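PDB 1GL6: atpase from Escherichia coli, which probably couples nucleotide binding and hydrolysis to the transfer of plasmid DNA through a type IV secretion system during bacterial conjugation. Local coordinates for residues Thr63-Leu68 / Val340-Ser345. Numbering follows the deposited sequence.
With GNP (phosphoaminophosphonic acid-guanylate ester), chain I.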
loop_
_atom_site.group_PDB
_atom_site.type_symbol
_atom_site.label_atom_id
_atom_site.label_comp_id
_atom_site.label_asym_id
_atom_site.label_seq_id
_atom_site.Cartn_x
_atom_site.Cartn_y
_atom_site.Cartn_z
ATOM N N THR B 63 14.289 -28.984 -11.911
ATOM C CA THR B 63 13.137 -29.879 -12.010
ATOM C C THR B 63 12.879 -30.435 -13.401
ATOM O O THR B 63 12.106 -31.372 -13.549
ATOM C CB THR B 63 11.836 -29.194 -11.511
ATOM O OG1 THR B 63 11.622 -27.975 -12.239
ATOM C CG2 THR B 63 11.929 -28.903 -10.014
ATOM N N GLY B 64 13.511 -29.864 -14.419
ATOM C CA GLY B 64 13.309 -30.376 -15.762
ATOM C C GLY B 64 12.816 -29.405 -16.814
ATOM O O GLY B 64 12.408 -29.837 -17.886
ATOM N N LYS B 65 12.838 -28.106 -16.538
ATOM C CA LYS B 65 12.381 -27.161 -17.538
ATOM C C LYS B 65 13.167 -27.415 -18.813
ATOM O O LYS B 65 12.605 -27.419 -19.900
ATOM C CB LYS B 65 12.591 -25.726 -17.064
ATOM C CG LYS B 65 11.872 -25.425 -15.759
ATOM C CD LYS B 65 11.227 -24.034 -15.740
ATOM C CE LYS B 65 12.112 -22.997 -15.079
ATOM N NZ LYS B 65 12.432 -23.339 -13.665
ATOM N N SER B 66 14.465 -27.654 -18.667
ATOM C CA SER B 66 15.344 -27.908 -19.806
ATOM C C SER B 66 14.914 -29.133 -20.584
ATOM O O SER B 66 14.668 -29.050 -21.779
ATOM C CB SER B 66 16.788 -28.114 -19.332
ATOM O OG SER B 66 17.317 -26.955 -18.710
ATOM N N VAL B 67 14.838 -30.273 -19.902
ATOM C CA VAL B 67 14.436 -31.518 -20.536
ATOM C C VAL B 67 13.141 -31.335 -21.314
ATOM O O VAL B 67 12.961 -31.909 -22.392
ATOM C CB VAL B 67 14.225 -32.620 -19.496
ATOM C CG1 VAL B 67 13.751 -33.892 -20.177
ATOM C CG2 VAL B 67 15.518 -32.870 -18.757
ATOM N N LEU B 68 12.260 -30.509 -20.757
ATOM C CA LEU B 68 10.959 -30.228 -21.342
ATOM C C LEU B 68 11.047 -29.319 -22.558
ATOM O O LEU B 68 10.526 -29.646 -23.623
ATOM C CB LEU B 68 10.048 -29.604 -20.283
ATOM C CG LEU B 68 8.551 -29.566 -20.609
ATOM C CD1 LEU B 68 7.778 -29.475 -19.319
ATOM C CD2 LEU B 68 8.211 -28.406 -21.545
ATOM N N VAL B 340 2.256 -25.923 -17.217
ATOM C CA VAL B 340 2.971 -27.138 -16.795
ATOM C C VAL B 340 3.614 -26.804 -15.459
ATOM O O VAL B 340 4.471 -25.925 -15.395
ATOM C CB VAL B 340 4.115 -27.528 -17.752
ATOM C CG1 VAL B 340 4.865 -28.735 -17.197
ATOM C CG2 VAL B 340 3.574 -27.816 -19.122
ATOM N N VAL B 341 3.200 -27.487 -14.396
ATOM C CA VAL B 341 3.756 -27.239 -13.063
ATOM C C VAL B 341 4.779 -28.319 -12.706
ATOM O O VAL B 341 4.432 -29.489 -12.574
ATOM C CB VAL B 341 2.637 -27.220 -12.001
ATOM C CG1 VAL B 341 3.219 -26.863 -10.623
ATOM C CG2 VAL B 341 1.540 -26.251 -12.425
ATOM N N LEU B 342 6.036 -27.916 -12.530
ATOM C CA LEU B 342 7.110 -28.854 -12.230
ATOM C C LEU B 342 7.487 -29.051 -10.756
ATOM O O LEU B 342 8.373 -29.846 -10.427
ATOM C CB LEU B 342 8.363 -28.480 -13.034
ATOM C CG LEU B 342 8.364 -28.745 -14.535
ATOM C CD1 LEU B 342 9.623 -28.188 -15.109
ATOM C CD2 LEU B 342 8.274 -30.217 -14.822
ATOM N N GLY B 343 6.836 -28.339 -9.853
ATOM C CA GLY B 343 7.174 -28.554 -8.456
ATOM C C GLY B 343 8.227 -27.610 -7.948
ATOM O O GLY B 343 9.324 -27.534 -8.475
ATOM N N GLY B 344 7.877 -26.892 -6.896
ATOM C CA GLY B 344 8.793 -25.927 -6.346
ATOM C C GLY B 344 9.300 -26.288 -4.973
ATOM O O GLY B 344 8.978 -27.341 -4.435
ATOM N N SER B 345 10.102 -25.384 -4.421
ATOM C CA SER B 345 10.694 -25.544 -3.109
ATOM C C SER B 345 9.608 -25.426 -2.066
ATOM O O SER B 345 8.599 -24.762 -2.294
ATOM C CB SER B 345 11.742 -24.459 -2.894
ATOM O OG SER B 345 12.287 -24.543 -1.593
HETATM P PG GNP I . 20.098 -27.339 -14.866
HETATM O O1G GNP I . 21.279 -26.765 -15.582
HETATM O O2G GNP I . 20.136 -26.931 -13.395
HETATM O O3G GNP I . 20.007 -28.813 -14.982
HETATM N N3B GNP I . 18.793 -26.533 -15.695
HETATM P PB GNP I . 17.154 -26.763 -15.341
HETATM O O1B GNP I . 16.797 -26.124 -14.080
HETATM O O2B GNP I . 16.386 -26.351 -16.548
HETATM O O3A GNP I . 17.057 -28.373 -15.135
HETATM P PA GNP I . 17.027 -29.537 -16.155
HETATM O O1A GNP I . 15.809 -29.500 -16.958
HETATM O O2A GNP I . 18.369 -29.533 -16.861
HETATM O "O5'" GNP I . 16.935 -30.754 -15.263
HETATM C "C5'" GNP I . 17.966 -31.088 -14.325
HETATM C "C4'" GNP I . 17.897 -32.530 -13.989
HETATM O "O4'" GNP I . 17.613 -33.392 -15.029
HETATM C "C3'" GNP I . 19.215 -33.036 -13.351
HETATM O "O3'" GNP I . 19.160 -32.986 -11.912
HETATM C "C2'" GNP I . 19.371 -34.473 -13.891
HETATM O "O2'" GNP I . 18.912 -35.464 -13.017
HETATM C "C1'" GNP I . 18.568 -34.422 -15.156
HETATM N N9 GNP I . 19.429 -34.199 -16.360
HETATM C C8 GNP I . 19.388 -33.003 -17.209
HETATM N N7 GNP I . 20.252 -33.101 -18.188
HETATM C C5 GNP I . 20.901 -34.422 -17.975
HETATM C C6 GNP I . 21.948 -35.085 -18.762
HETATM O O6 GNP I . 22.509 -34.715 -19.731
HETATM N N1 GNP I . 22.266 -36.323 -18.216
HETATM C C2 GNP I . 21.604 -36.750 -17.079
HETATM N N2 GNP I . 22.095 -38.039 -16.709
HETATM N N3 GNP I . 20.684 -36.245 -16.338
HETATM C C4 GNP I . 20.367 -35.026 -16.870
#
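Leu342, which follows Val341 in 340-345, lies against Thr63 and Lys65 of the P-loop (Walker A motif); strand 338-341 is the parallel neighbour of strand 55-58, which leads into that loop. The contact is buried and made by van der Waals touches, with no hydrogen bond between 63-68 and 340-345. Thr63 OG1 is 3.4 Å from Leu342 CB, the two side chains crossing at a slant. Leu342 CD1 lies 3.5 Å from Lys65 N and 3.6 Å from Lys65 CG, at the first turn of helix 65-78. Three residues further along the chain from Lys65, the apolar pair Leu68 CD1 and Val340 CG1 meets tip to tip at 3.7 Å; CG of Leu68 stands opposite its own backbone N (chi1 -165°), which carries the branch to the strand.

The polar groups look elsewhere: Thr63 OG1 is hydrogen-bonded to Ala60 O, and Lys65 NZ to Gly59 O, both within the same loop. Replacing Thr63 by alanine removes OG1 and CG2, which would probably leave Ala60 O without this partner and open a gap beside Leu342 CB. On the phosphate side, Val67 N donates to GNP O1A at 3.2 Å (158°) and Ser66 N to O2B, while Arg304 of the second subunit also binds the nucleotide. Beside the Leu342 contact, Thr63 CG2 turns to the next residue and lies 3.3 Å from Gly343 O.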